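Local coordinates for protein 3-ketosteroid-delta4-5alpha-dehydrogenase (Rhodococcus jostii, PDB 4AT2) that probably introduces the 4,5 double bond into 5alpha-3-ketosteroids, using a bound flavin-adenine dinucleotide, as part of bacterial steroid catabolism, at residues E123-T126 against D127-G131; S104-N107 against M108-F111. One frame throughout, in Å; residues are numbered along the deposited sequence.

Contact 1. Residues E123-T126 against D127-G131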
loop_
_atom_site.group_PDB
_atom_site.type_symbol
_atom_site.label_atom_id
_atom_site.label_comp_id
_atom_site.label_asym_id
_atom_site.label_seq_id
_atom_site.Cartn_x
_atom_site.Cartn_y
_atom_site.Cartn_z
ATOM N N GLU A 123 -3.983 -6.711 -18.469
ATOM C CA GLU A 123 -4.303 -7.986 -19.108
ATOM C C GLU A 123 -5.541 -8.616 -18.473
ATOM O O GLU A 123 -6.448 -9.057 -19.180
ATOM C CB GLU A 123 -3.118 -8.962 -19.043
ATOM C CG GLU A 123 -3.384 -10.280 -19.761
ATOM C CD GLU A 123 -2.390 -11.387 -19.416
ATOM O OE1 GLU A 123 -1.661 -11.293 -18.415
ATOM O OE2 GLU A 123 -2.348 -12.386 -20.152
ATOM N N LYS A 124 -5.564 -8.675 -17.140
ATOM C CA LYS A 124 -6.678 -9.309 -16.431
ATOM C C LYS A 124 -7.980 -8.542 -16.629
ATOM O O LYS A 124 -9.006 -9.134 -16.937
ATOM C CB LYS A 124 -6.380 -9.477 -14.934
ATOM C CG LYS A 124 -7.339 -10.439 -14.239
ATOM C CD LYS A 124 -7.020 -10.650 -12.758
ATOM C CE LYS A 124 -5.629 -11.249 -12.602
ATOM N NZ LYS A 124 -5.578 -12.390 -11.656
ATOM N N ILE A 125 -7.936 -7.222 -16.453
ATOM C CA ILE A 125 -9.137 -6.412 -16.652
ATOM C C ILE A 125 -9.668 -6.528 -18.084
ATOM O O ILE A 125 -10.875 -6.699 -18.277
ATOM C CB ILE A 125 -8.940 -4.959 -16.184
ATOM C CG1 ILE A 125 -8.949 -4.943 -14.641
ATOM C CG2 ILE A 125 -10.031 -4.051 -16.742
ATOM C CD1 ILE A 125 -8.596 -3.608 -14.012
ATOM N N THR A 126 -8.772 -6.483 -19.070
ATOM C CA THR A 126 -9.173 -6.622 -20.484
ATOM C C THR A 126 -9.905 -7.949 -20.699
ATOM O O THR A 126 -11.008 -7.992 -21.270
ATOM C CB THR A 126 -7.968 -6.481 -21.445
ATOM O OG1 THR A 126 -7.327 -5.227 -21.204
ATOM C CG2 THR A 126 -8.418 -6.506 -22.910
ATOM N N ASP A 127 -9.296 -9.015 -20.194
ATOM C CA ASP A 127 -9.849 -10.356 -20.267
ATOM C C ASP A 127 -11.230 -10.452 -19.584
ATOM O O ASP A 127 -12.175 -11.001 -20.144
ATOM C CB ASP A 127 -8.840 -11.313 -19.624
ATOM C CG ASP A 127 -9.334 -12.724 -19.556
ATOM O OD1 ASP A 127 -9.481 -13.351 -20.622
ATOM O OD2 ASP A 127 -9.533 -13.220 -18.435
ATOM N N TYR A 128 -11.332 -9.910 -18.374
ATOM C CA TYR A 128 -12.589 -9.890 -17.632
ATOM C C TYR A 128 -13.679 -9.153 -18.410
ATOM O O TYR A 128 -14.841 -9.588 -18.436
ATOM C CB TYR A 128 -12.334 -9.198 -16.291
ATOM C CG TYR A 128 -13.492 -9.204 -15.317
ATOM C CD1 TYR A 128 -13.771 -10.324 -14.535
ATOM C CD2 TYR A 128 -14.279 -8.063 -15.149
ATOM C CE1 TYR A 128 -14.824 -10.316 -13.624
ATOM C CE2 TYR A 128 -15.329 -8.044 -14.249
ATOM C CZ TYR A 128 -15.593 -9.167 -13.490
ATOM O OH TYR A 128 -16.631 -9.140 -12.596
ATOM N N CYS A 129 -13.311 -8.040 -19.038
ATOM C CA CYS A 129 -14.289 -7.238 -19.776
ATOM C C CYS A 129 -14.741 -7.921 -21.066
ATOM O O CYS A 129 -15.935 -7.920 -21.404
ATOM C CB CYS A 129 -13.721 -5.851 -20.078
ATOM S SG CYS A 129 -13.564 -4.863 -18.583
ATOM N N GLU A 130 -13.791 -8.499 -21.789
ATOM C CA GLU A 130 -14.119 -9.164 -23.044
ATOM C C GLU A 130 -15.014 -10.387 -22.837
ATOM O O GLU A 130 -15.802 -10.744 -23.724
ATOM C CB GLU A 130 -12.853 -9.534 -23.818
ATOM C CG GLU A 130 -12.067 -8.335 -24.331
ATOM C CD GLU A 130 -12.809 -7.469 -25.349
ATOM O OE1 GLU A 130 -13.682 -7.976 -26.094
ATOM O OE2 GLU A 130 -12.498 -6.258 -25.421
ATOM N N GLY A 131 -14.904 -11.020 -21.669
ATOM C CA GLY A 131 -15.706 -12.208 -21.368
ATOM C C GLY A 131 -16.945 -11.946 -20.520
ATOM O O GLY A 131 -17.618 -12.892 -20.104
#
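The ring of Tyr128 stands clear of Lys124, one helical turn back, and only the foot of its side chain touches there, with CB 3.4 Å from Lys124 O. Beyond CB the phenol points out of helix 122-130: Phe497 meets the ring with the planes at about 55°, and OH is hydrogen-bonded to Tyr88 O. The flat carboxylate of Asp127 also faces away from the turn, and there its OD2 forms a salt bridge with Arg501 and a hydrogen bond with Tyr498 OH. Behind these groups runs the helical ladder, in which Asp127 N donates to Glu123 O (3.0 Å), Tyr128 N to Lys124 O (2.8 Å) and Glu130 N to Thr126 O (2.9 Å). On another side, Cys129 has SG beside its own N (chi1 -70°), which tips the sulfur back over the preceding turn, 3.3 Å from Ile125 O and 4.1 Å from Ile125 CG2. Glu130 CG lies 3.3 Å from Thr126 O. The turn is thus held mainly by its backbone, while the polar ends of Asp127 and Tyr128 reach helix 490-507 and strand 87-88; the nearby guanidinium of Arg501 would be expected to favour a negatively charged Asp127.

Contact 2. Residues S104-N107 against M108-F111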
loop_
_atom_site.group_PDB
_atom_site.type_symbol
_atom_site.label_atom_id
_atom_site.label_comp_id
_atom_site.label_asym_id
_atom_site.label_seq_id
_atom_site.Cartn_x
_atom_site.Cartn_y
_atom_site.Cartn_z
ATOM N N SER A 104 -19.896 -1.375 -23.538
ATOM C CA SER A 104 -19.039 -2.201 -24.381
ATOM C C SER A 104 -17.859 -2.663 -23.542
ATOM O O SER A 104 -17.544 -2.034 -22.527
ATOM C CB SER A 104 -18.516 -1.392 -25.572
ATOM O OG SER A 104 -17.645 -0.364 -25.129
ATOM N N PRO A 105 -17.198 -3.750 -23.961
ATOM C CA PRO A 105 -15.996 -4.170 -23.248
ATOM C C PRO A 105 -14.929 -3.082 -23.177
ATOM O O PRO A 105 -14.264 -2.965 -22.143
ATOM C CB PRO A 105 -15.519 -5.380 -24.044
ATOM C CG PRO A 105 -16.792 -5.958 -24.581
ATOM C CD PRO A 105 -17.609 -4.753 -24.965
ATOM N N GLU A 106 -14.780 -2.280 -24.234
ATOM C CA GLU A 106 -13.782 -1.209 -24.202
ATOM C C GLU A 106 -14.140 -0.126 -23.190
ATOM O O GLU A 106 -13.267 0.372 -22.474
ATOM C CB GLU A 106 -13.544 -0.593 -25.588
ATOM C CG GLU A 106 -12.334 0.349 -25.644
ATOM C CD GLU A 106 -11.063 -0.228 -25.011
ATOM O OE1 GLU A 106 -10.643 -1.366 -25.355
ATOM O OE2 GLU A 106 -10.483 0.461 -24.138
ATOM N N ASN A 107 -15.420 0.236 -23.142
ATOM C CA ASN A 107 -15.882 1.246 -22.194
ATOM C C ASN A 107 -15.738 0.756 -20.749
ATOM O O ASN A 107 -15.281 1.487 -19.864
ATOM C CB ASN A 107 -17.327 1.628 -22.499
ATOM C CG ASN A 107 -17.777 2.833 -21.710
ATOM O OD1 ASN A 107 -17.122 3.884 -21.730
ATOM N ND2 ASN A 107 -18.885 2.687 -20.988
ATOM N N MET A 108 -16.114 -0.499 -20.529
ATOM C CA MET A 108 -15.962 -1.120 -19.224
ATOM C C MET A 108 -14.493 -1.140 -18.793
ATOM O O MET A 108 -14.178 -0.809 -17.647
ATOM C CB MET A 108 -16.543 -2.528 -19.264
ATOM C CG MET A 108 -16.600 -3.216 -17.923
ATOM S SD MET A 108 -17.420 -4.796 -18.171
ATOM C CE MET A 108 -17.071 -5.568 -16.599
ATOM N N LYS A 109 -13.609 -1.521 -19.712
ATOM C CA LYS A 109 -12.171 -1.583 -19.417
ATOM C C LYS A 109 -11.631 -0.190 -19.052
ATOM O O LYS A 109 -10.878 -0.036 -18.087
ATOM C CB LYS A 109 -11.389 -2.175 -20.610
ATOM C CG LYS A 109 -9.872 -2.119 -20.417
ATOM C CD LYS A 109 -9.091 -2.531 -21.659
ATOM C CE LYS A 109 -7.627 -2.120 -21.523
ATOM N NZ LYS A 109 -6.762 -2.793 -22.534
ATOM N N THR A 110 -12.043 0.825 -19.809
ATOM C CA THR A 110 -11.584 2.194 -19.573
ATOM C C THR A 110 -11.971 2.637 -18.171
ATOM O O THR A 110 -11.147 3.195 -17.430
ATOM C CB THR A 110 -12.134 3.147 -20.646
ATOM O OG1 THR A 110 -11.635 2.726 -21.925
ATOM C CG2 THR A 110 -11.677 4.599 -20.381
ATOM N N PHE A 111 -13.211 2.353 -17.794
ATOM C CA PHE A 111 -13.646 2.676 -16.445
ATOM C C PHE A 111 -12.822 1.929 -15.392
ATOM O O PHE A 111 -12.350 2.529 -14.412
ATOM C CB PHE A 111 -15.138 2.385 -16.212
ATOM C CG PHE A 111 -15.521 2.508 -14.768
ATOM C CD1 PHE A 111 -15.725 3.766 -14.197
ATOM C CD2 PHE A 111 -15.580 1.381 -13.952
ATOM C CE1 PHE A 111 -16.029 3.896 -12.850
ATOM C CE2 PHE A 111 -15.878 1.503 -12.604
ATOM C CZ PHE A 111 -16.108 2.760 -12.055
HETATM O O HOH W 1 -7.706 -1.687 -24.966
#
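Glu106 and Thr110 meet one turn apart in the first turns of helix 105-115, whose N-cap is Ser104: Ser104 OG accepts from Asn107 N at 3.0 Å, taking up an amide that no earlier helical carbonyl could serve. The tight part lies around Glu106 O, which is gripped twice. Thr110 N (3.0 Å) and Thr110 OG1 (2.9 Å) reach it from opposite faces of the carbonyl plane, the hydroxyl brought back over the turn because OG1 sits beside its own N (chi1 -62°). A valine in place of Thr110 would probably leave Glu106 O with the backbone amide alone on this turn and take away the bond that fixes the side chain's rotation. Met108, bonded through its N to Ser104 O at 2.9 Å, is buried, its side chain running out against Tyr128 and Cys129 of helix 122-130. The exposed Glu106 is looser. Its chain bends at chi2 (48°), and the carboxylate passes the extended Lys109 with OE2 4.1 Å from Lys109 CD. Lys109 NZ forms a salt bridge with Glu122 and a hydrogen bond with Thr126 OG1, and its link to Glu106 is indirect: one water donates to Glu106 OE1 (3.0 Å) and accepts from Lys109 NZ (2.8 Å).

Contact 2 comes first along the chain, on helix 105-115, and contact 1 follows on the next helix, 122-130; their centres are about 9 Å apart, on the same side of the chain's centre. The two helices pack directly, with Cys129 SG 3.5 Å from Met108 CG, and a polar tie is added where Lys109 NZ bonds to Thr126 OG1 at 2.8 Å. Helix 122-130 also packs on helix 490-507, and the side chain of Tyr128 is about 8 Å from the flavin-adenine dinucleotide, while that of Met108 is about 12 Å away. The pair is packed scaffold close to the cofactor, and none of the residues of either contact lines the steroid pocket.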